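Local coordinates for regulatory protein CII (Enterobacteria phage lambda, PDB 1ZS4), which activates transcription of phage genes for repressor and integrase, binding DNA as a homotetramer to help the virus establish latency, at residues C[67-70]-C[71-75]. Numbering follows the deposited sequence.
Sequences DMAR and LARQV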
ATOM      1  N   ASP C  67       3.772 -18.857   0.235  1.00 25.13           N
ATOM      2  CA  ASP C  67       3.421 -17.445   0.276  1.00 23.69           C
ATOM      3  C   ASP C  67       1.914 -17.216   0.409  1.00 21.97           C
ATOM      4  O   ASP C  67       1.480 -16.320   1.144  1.00 22.59           O
ATOM      5  CB  ASP C  67       3.949 -16.748  -0.987  1.00 26.19           C
ATOM      6  CG  ASP C  67       5.468 -16.680  -1.022  1.00 27.84           C
ATOM      7  OD1 ASP C  67       6.023 -16.373  -2.096  1.00 29.17           O
ATOM      8  OD2 ASP C  67       6.102 -16.924   0.032  1.00 30.00           O
ATOM      9  N   MET C  68       1.124 -18.014  -0.305  1.00 18.98           N
ATOM     10  CA  MET C  68      -0.328 -17.891  -0.255  1.00 18.07           C
ATOM     11  C   MET C  68      -0.853 -18.241   1.138  1.00 17.01           C
ATOM     12  O   MET C  68      -1.777 -17.596   1.640  1.00 17.07           O
ATOM     13  CB  MET C  68      -0.993 -18.805  -1.289  1.00 14.63           C
ATOM     14  CG  MET C  68      -2.532 -18.687  -1.353  1.00 16.02           C
ATOM     15  SD  MET C  68      -3.197 -16.993  -1.499  1.00 11.83           S
ATOM     16  CE  MET C  68      -2.879 -16.661  -3.226  1.00 16.96           C
ATOM     17  N   ALA C  69      -0.266 -19.258   1.760  1.00 18.95           N
ATOM     18  CA  ALA C  69      -0.707 -19.646   3.101  1.00 18.97           C
ATOM     19  C   ALA C  69      -0.423 -18.519   4.086  1.00 19.95           C
ATOM     20  O   ALA C  69      -1.224 -18.243   4.985  1.00 18.50           O
ATOM     21  CB  ALA C  69       0.007 -20.930   3.551  1.00 19.55           C
ATOM     22  N   ARG C  70       0.719 -17.862   3.905  1.00 19.89           N
ATOM     23  CA  ARG C  70       1.132 -16.770   4.769  1.00 20.00           C
ATOM     24  C   ARG C  70       0.184 -15.591   4.610  1.00 19.32           C
ATOM     25  O   ARG C  70      -0.200 -14.967   5.591  1.00 19.01           O
ATOM     26  CB  ARG C  70       2.561 -16.367   4.417  1.00 23.25           C
ATOM     27  CG  ARG C  70       3.146 -15.217   5.215  1.00 27.91           C
ATOM     28  CD  ARG C  70       4.648 -15.223   4.969  1.00 33.05           C
ATOM     29  NE  ARG C  70       5.198 -16.509   5.397  1.00 34.95           N
ATOM     30  CZ  ARG C  70       6.306 -17.063   4.921  1.00 36.54           C
ATOM     31  NH1 ARG C  70       7.014 -16.454   3.977  1.00 36.93           N
ATOM     32  NH2 ARG C  70       6.707 -18.236   5.396  1.00 37.25           N
ATOM     33  N   LEU C  71      -0.181 -15.284   3.369  1.00 16.49           N
ATOM     34  CA  LEU C  71      -1.107 -14.183   3.103  1.00 15.19           C
ATOM     35  C   LEU C  71      -2.472 -14.526   3.701  1.00 13.74           C
ATOM     36  O   LEU C  71      -3.114 -13.691   4.322  1.00 13.88           O
ATOM     37  CB  LEU C  71      -1.262 -13.968   1.598  1.00 15.12           C
ATOM     38  CG  LEU C  71      -0.103 -13.329   0.845  1.00 14.68           C
ATOM     39  CD1 LEU C  71      -0.318 -13.469  -0.655  1.00 14.89           C
ATOM     40  CD2 LEU C  71      -0.025 -11.861   1.221  1.00 15.99           C
ATOM     41  N   ALA C  72      -2.915 -15.764   3.520  1.00 12.45           N
ATOM     42  CA  ALA C  72      -4.214 -16.156   4.041  1.00 13.33           C
ATOM     43  C   ALA C  72      -4.268 -16.023   5.558  1.00 13.65           C
ATOM     44  O   ALA C  72      -5.290 -15.611   6.107  1.00 13.67           O
ATOM     45  CB  ALA C  72      -4.547 -17.589   3.618  1.00 13.30           C
ATOM     46  N   ARG C  73      -3.177 -16.380   6.232  1.00 13.87           N
ATOM     47  CA  ARG C  73      -3.135 -16.282   7.693  1.00 15.00           C
ATOM     48  C   ARG C  73      -3.214 -14.824   8.104  1.00 15.87           C
ATOM     49  O   ARG C  73      -3.950 -14.462   9.021  1.00 14.76           O
ATOM     50  CB  ARG C  73      -1.837 -16.863   8.255  1.00 18.24           C
ATOM     51  CG  ARG C  73      -1.747 -18.371   8.238  1.00 21.30           C
ATOM     52  CD  ARG C  73      -0.579 -18.821   9.112  1.00 24.22           C
ATOM     53  NE  ARG C  73       0.710 -18.300   8.645  1.00 26.55           N
ATOM     54  CZ  ARG C  73       1.492 -18.906   7.753  1.00 27.41           C
ATOM     55  NH1 ARG C  73       1.128 -20.067   7.219  1.00 27.55           N
ATOM     56  NH2 ARG C  73       2.645 -18.349   7.390  1.00 28.40           N
ATOM     57  N   GLN C  74      -2.445 -13.992   7.408  1.00 15.46           N
ATOM     58  CA  GLN C  74      -2.406 -12.565   7.703  1.00 17.06           C
ATOM     59  C   GLN C  74      -3.743 -11.894   7.484  1.00 16.48           C
ATOM     60  O   GLN C  74      -4.175 -11.089   8.303  1.00 16.03           O
ATOM     61  CB  GLN C  74      -1.365 -11.869   6.834  1.00 20.57           C
ATOM     62  CG  GLN C  74       0.072 -12.300   7.091  1.00 26.20           C
ATOM     63  CD  GLN C  74       1.033 -11.716   6.071  1.00 29.73           C
ATOM     64  OE1 GLN C  74       0.931 -11.992   4.875  1.00 31.07           O
ATOM     65  NE2 GLN C  74       1.967 -10.898   6.538  1.00 32.40           N
ATOM     66  N   VAL C  75      -4.383 -12.199   6.362  1.00 14.51           N
ATOM     67  CA  VAL C  75      -5.668 -11.596   6.070  1.00 13.34           C
ATOM     68  C   VAL C  75      -6.730 -12.141   7.016  1.00 13.24           C
ATOM     69  O   VAL C  75      -7.608 -11.412   7.468  1.00 13.01           O
ATOM     70  CB  VAL C  75      -6.067 -11.846   4.607  1.00 14.04           C
ATOM     71  CG1 VAL C  75      -7.469 -11.316   4.355  1.00 13.55           C
ATOM     72  CG2 VAL C  75      -5.062 -11.143   3.686  1.00 15.85           C
TER
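Arg-73 folds back along the helix over the preceding turn and lays one face of its guanidinium on the backbone of Ala-69 and Arg-70. Of the guanidinium atoms NH2 comes closest, 3.4 Å from Arg-70 CA, while Ala-69 O lies over the same flat group toward its rim. Two torsions bring it there: CG stands opposite the carbonyl carbon (chi1 -74°), and a bend at chi3 turns the end of the chain. The same NH2 approaches the edge of the Arg-70 guanidinium, 3.7 Å from its NE, with the two planes 57° apart; the like charges probably disfavour a closer approach. On the other side of Arg-70, the Gln-74 chain runs back past the carbonyl oxygen, its CG 3.1 Å from Arg-70 O; its OE1 ends 3.3 Å from Arg-70 O, two acceptors with no hydrogen bond between them.

Beneath these side chains is regular alpha-helical bonding. Arg-73 N donates to Ala-69 O at 3.0 Å, and Gln-74 N to Arg-70 O at the same length; Leu-71 and Ala-72 bond likewise to Asp-67 and Met-68.

The arginines line an exposed flank of helix 65-78, remote from the DNA. Its buried flank faces other copies: Met-68 and Ala-72 pack on Gln-74 in helix 65-78 of the second subunit, Leu-71 on Met-24 in helix 7-25 of that subunit and on Met-68 in helix 65-78 of the third, so C-terminal helices of three subunits meet in the tetramer.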